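Local coordinates for ammonium transporter (Kuenenia stuttgartiensis, PDB 6EU6), which probably binds ammonium as the membrane-embedded sensing module of a histidine kinase, built on the trimeric fold of the ammonium transporter family, at residues 163-168 with 222-227; 218-223 with 276-281. All coordinates share one frame; numbering follows the deposited sequence.

Contact 1: residues 163-168 with 222-227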
# COMPACT_ATOMS: atom_id res chain seq x y z
N ASP A 163 12.21 -21.12 14.23
CA ASP A 163 12.17 -19.77 13.66
C ASP A 163 10.80 -19.63 12.97
O ASP A 163 10.61 -20.09 11.86
CB ASP A 163 13.31 -19.61 12.72
CG ASP A 163 13.46 -18.20 12.20
OD1 ASP A 163 12.61 -17.31 12.52
OD2 ASP A 163 14.41 -18.00 11.43
N PHE A 164 9.85 -19.03 13.67
CA PHE A 164 8.51 -18.94 13.13
C PHE A 164 8.40 -18.38 11.71
O PHE A 164 7.83 -19.02 10.82
CB PHE A 164 7.67 -18.09 14.11
CG PHE A 164 6.29 -17.85 13.61
CD1 PHE A 164 5.45 -18.92 13.31
CD2 PHE A 164 5.78 -16.56 13.54
CE1 PHE A 164 4.16 -18.70 12.86
CE2 PHE A 164 4.50 -16.34 13.07
CZ PHE A 164 3.69 -17.39 12.70
N ALA A 165 8.88 -17.16 11.53
CA ALA A 165 8.70 -16.47 10.28
C ALA A 165 10.02 -16.09 9.59
O ALA A 165 10.01 -15.53 8.51
CB ALA A 165 7.76 -15.28 10.50
N GLY A 166 11.17 -16.45 10.17
CA GLY A 166 12.42 -16.26 9.46
C GLY A 166 13.37 -15.20 9.97
O GLY A 166 14.08 -14.54 9.17
N ALA A 167 13.42 -15.02 11.28
CA ALA A 167 14.42 -14.12 11.80
C ALA A 167 15.85 -14.50 11.35
O ALA A 167 16.68 -13.63 10.99
CB ALA A 167 14.35 -14.07 13.33
N THR A 168 16.11 -15.81 11.37
CA THR A 168 17.35 -16.37 10.90
C THR A 168 17.21 -16.76 9.42
O THR A 168 18.03 -16.35 8.60
CB THR A 168 17.77 -17.61 11.77
OG1 THR A 168 18.12 -17.17 13.10
CG2 THR A 168 18.97 -18.23 11.19
N GLY A 222 1.92 -9.18 7.33
CA GLY A 222 1.71 -10.36 6.50
C GLY A 222 2.81 -11.39 6.70
O GLY A 222 2.59 -12.60 6.71
N PHE A 223 4.02 -10.90 6.81
CA PHE A 223 5.19 -11.79 7.01
C PHE A 223 4.99 -12.69 8.20
O PHE A 223 5.08 -13.95 8.10
CB PHE A 223 6.40 -10.88 7.14
CG PHE A 223 7.68 -11.49 6.72
CD1 PHE A 223 8.44 -12.20 7.67
CD2 PHE A 223 8.23 -11.20 5.52
CE1 PHE A 223 9.68 -12.72 7.29
CE2 PHE A 223 9.43 -11.78 5.11
CZ PHE A 223 10.13 -12.56 6.01
N ASN A 224 4.57 -12.07 9.33
CA ASN A 224 4.29 -12.79 10.57
C ASN A 224 2.93 -13.50 10.60
O ASN A 224 2.85 -14.70 10.83
CB ASN A 224 4.41 -11.86 11.77
CG ASN A 224 5.87 -11.60 12.17
OD1 ASN A 224 6.48 -10.65 11.79
ND2 ASN A 224 6.38 -12.44 13.02
N GLY A 225 1.85 -12.76 10.38
CA GLY A 225 0.52 -13.35 10.35
C GLY A 225 0.37 -14.48 9.36
O GLY A 225 -0.31 -15.47 9.63
N GLY A 226 0.90 -14.28 8.16
CA GLY A 226 0.80 -15.29 7.09
C GLY A 226 1.53 -16.58 7.50
O GLY A 226 1.18 -17.70 7.02
N SER A 227 2.53 -16.46 8.39
CA SER A 227 3.35 -17.64 8.74
C SER A 227 2.60 -18.67 9.60
O SER A 227 3.08 -19.79 9.79
CB SER A 227 4.72 -17.27 9.32
OG SER A 227 5.58 -16.66 8.35
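Phe-164 and Ala-165, in the capping loop of helix 167-185, meet Phe-223 and Ser-227 at the C-terminal end of helix 206-226, beside the pair of stacked phenylalanines, Phe-223 and Phe-103, that probably forms the phenylalanine gate of this family. CB of Ser-227 lies over one face of the Phe-164 ring, 3.9 Å from its centroid, in a CH-pi contact shifted toward the rim near CZ. The ring reaches there because CG is anti to the backbone N (chi1 176°); its CE2 also comes within 3.2 Å of Asn-224 O. Ser-227 OG turns back to bond Phe-223 O at 2.8 Å, nearly in line with the carbonyl, and touches Ala-165 CB at 3.4 Å. Ala-165 O is buried without a hydrogen-bond partner, and Phe-223 CE1 presses close to it at 3.1 Å. Asp-163 holds the loop in shape: in an Asx motif, its OD1 accepts from the backbone N of Gly-166 (2.9 Å), above the carboxylate plane, and of Ala-167 (2.7 Å), on the syn lone pair, while OD2 takes Thr-168 N. Ser-227 lies beside a bound MES molecule, probably from the crystallisation liquor, which also bonds Phe-164 O and Asp-163 N. Around this junction, helix 93-114 brings Phe-99 and Phe-103 against Ser-227, and helix 2-34 packs Val-20 and Met-23 on Phe-223.

Contact 2: residues 218-223 with 276-281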
# COMPACT_ATOMS: atom_id res chain seq x y z
N PHE A 218 4.02 -2.50 7.83
CA PHE A 218 2.80 -3.04 7.26
C PHE A 218 3.01 -4.39 6.65
O PHE A 218 2.33 -5.32 6.98
CB PHE A 218 2.31 -2.11 6.18
CG PHE A 218 1.17 -2.63 5.42
CD1 PHE A 218 -0.14 -2.44 5.88
CD2 PHE A 218 1.37 -3.22 4.20
CE1 PHE A 218 -1.21 -2.89 5.14
CE2 PHE A 218 0.30 -3.74 3.46
CZ PHE A 218 -1.00 -3.57 3.93
N GLY A 219 3.98 -4.51 5.77
CA GLY A 219 4.31 -5.82 5.22
C GLY A 219 4.65 -6.91 6.22
O GLY A 219 4.31 -8.09 6.00
N TRP A 220 5.33 -6.53 7.30
CA TRP A 220 5.71 -7.51 8.36
C TRP A 220 4.49 -8.12 9.02
O TRP A 220 4.55 -9.24 9.52
CB TRP A 220 6.67 -6.89 9.43
CG TRP A 220 8.02 -7.36 9.25
CD1 TRP A 220 8.44 -8.66 9.33
CD2 TRP A 220 9.20 -6.58 9.00
NE1 TRP A 220 9.82 -8.73 9.10
CE2 TRP A 220 10.31 -7.48 8.94
CE3 TRP A 220 9.46 -5.23 8.90
CZ2 TRP A 220 11.60 -7.06 8.73
CZ3 TRP A 220 10.75 -4.81 8.68
CH2 TRP A 220 11.80 -5.74 8.59
N PHE A 221 3.34 -7.40 9.00
CA PHE A 221 2.10 -7.98 9.43
C PHE A 221 1.73 -9.24 8.66
O PHE A 221 1.29 -10.29 9.27
CB PHE A 221 0.91 -6.98 9.39
CG PHE A 221 1.03 -5.81 10.35
CD1 PHE A 221 1.64 -5.95 11.61
CD2 PHE A 221 0.56 -4.56 10.00
CE1 PHE A 221 1.73 -4.86 12.46
CE2 PHE A 221 0.68 -3.47 10.85
CZ PHE A 221 1.26 -3.65 12.08
N GLY A 222 1.92 -9.18 7.33
CA GLY A 222 1.71 -10.36 6.50
C GLY A 222 2.81 -11.39 6.70
O GLY A 222 2.59 -12.60 6.71
N PHE A 223 4.02 -10.90 6.81
CA PHE A 223 5.19 -11.79 7.01
C PHE A 223 4.99 -12.69 8.20
O PHE A 223 5.08 -13.95 8.10
CB PHE A 223 6.40 -10.88 7.14
CG PHE A 223 7.68 -11.49 6.72
CD1 PHE A 223 8.44 -12.20 7.67
CD2 PHE A 223 8.23 -11.20 5.52
CE1 PHE A 223 9.68 -12.72 7.29
CE2 PHE A 223 9.43 -11.78 5.11
CZ PHE A 223 10.13 -12.56 6.01
N GLY A 276 13.61 -4.47 15.60
CA GLY A 276 12.58 -5.08 16.40
C GLY A 276 11.59 -5.91 15.64
O GLY A 276 11.20 -6.97 16.14
N LEU A 277 11.21 -5.43 14.44
CA LEU A 277 10.45 -6.21 13.54
C LEU A 277 11.13 -7.54 13.18
O LEU A 277 10.50 -8.58 13.23
CB LEU A 277 10.02 -5.40 12.34
CG LEU A 277 8.93 -4.33 12.68
CD1 LEU A 277 8.93 -3.17 11.69
CD2 LEU A 277 7.53 -4.92 12.80
N VAL A 278 12.38 -7.46 12.84
CA VAL A 278 13.15 -8.65 12.47
C VAL A 278 13.13 -9.62 13.65
O VAL A 278 12.78 -10.78 13.50
CB VAL A 278 14.58 -8.29 12.04
CG1 VAL A 278 15.46 -9.54 12.05
CG2 VAL A 278 14.59 -7.63 10.64
N ALA A 279 13.35 -9.11 14.86
CA ALA A 279 13.47 -9.98 16.00
C ALA A 279 12.19 -10.71 16.33
O ALA A 279 12.20 -11.94 16.61
CB ALA A 279 13.97 -9.22 17.21
N ILE A 280 11.07 -9.98 16.26
CA ILE A 280 9.79 -10.57 16.61
C ILE A 280 9.31 -11.60 15.58
O ILE A 280 8.49 -12.44 15.88
CB ILE A 280 8.72 -9.51 16.89
CG1 ILE A 280 7.62 -10.10 17.71
CG2 ILE A 280 8.12 -8.97 15.57
CD1 ILE A 280 8.03 -10.45 19.12
N THR A 281 9.93 -11.59 14.40
CA THR A 281 9.66 -12.54 13.35
C THR A 281 9.99 -13.97 13.79
O THR A 281 9.48 -14.95 13.20
CB THR A 281 10.46 -12.12 12.06
OG1 THR A 281 9.88 -10.89 11.55
CG2 THR A 281 10.28 -12.98 10.99
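Leu-277 is the first residue of 276-281 to meet helix 206-226, and it does so over a face of the Trp-220 indole. Its CB stands 3.6 Å from the centroid of the six-membered ring, 18° off the normal, a CH-pi contact. With CG anti to the carbonyl carbon (chi1 -71°), the branch turns so that CD1 also meets the ring, 3.5 Å from Trp-220 CE3. One residue on, Val-278 adds a methyl: CG2 sits 3.6 Å from Trp-220 CZ2, crossing obliquely, so that two successive side chains touch the benzo part of the indole. Further along, Thr-281 divides its two branches. OG1 donates to Leu-277 O one helical turn back at 2.9 Å, and lies 3.3 Å from Trp-220 NE1; CG2 approaches the edge of the Phe-223 ring, 3.8 Å from CE1. Trp-220 NE1 in turn sits above the rim of one face of Phe-223, with the two aromatics edge-to-face, which ties the indole to the probable gate ring. An alanine at Trp-220 would probably open a gap beside Leu-277 and Val-278 and leave Phe-223 without this edge-to-face neighbour. His-171 of helix 167-185 adjoins both the Trp-220 ring and Val-278. Met-23 of helix 2-34 packs on Trp-220, Thr-242 of helix 234-261 meets Leu-277, and Phe-221 of helix 206-226 packs edge-to-face on Phe-21 and Phe-98 of the second subunit.

Overall arrangement
From the N terminus, the chain enters contact 1 at 163-168, runs through helix 167-185 and along helix 206-226, and closes a loop of 53 intervening residues when 222-227 returns to that entry. Contact 2 starts on the same helix at 218-223, and its loop of 52 residues, including helix 234-261, closes at 276-281 in helix 266-280. The loops follow one another; the closing segment of contact 1 and the opening segment of contact 2 share Gly-222 and Phe-223. A probable hydrogen bond from Ala-165 N to Thr-281 O joins their outer segments directly, so the loop leading into helix 167-185, helix 206-226 and the end of helix 266-280 are tied together pairwise around Phe-223.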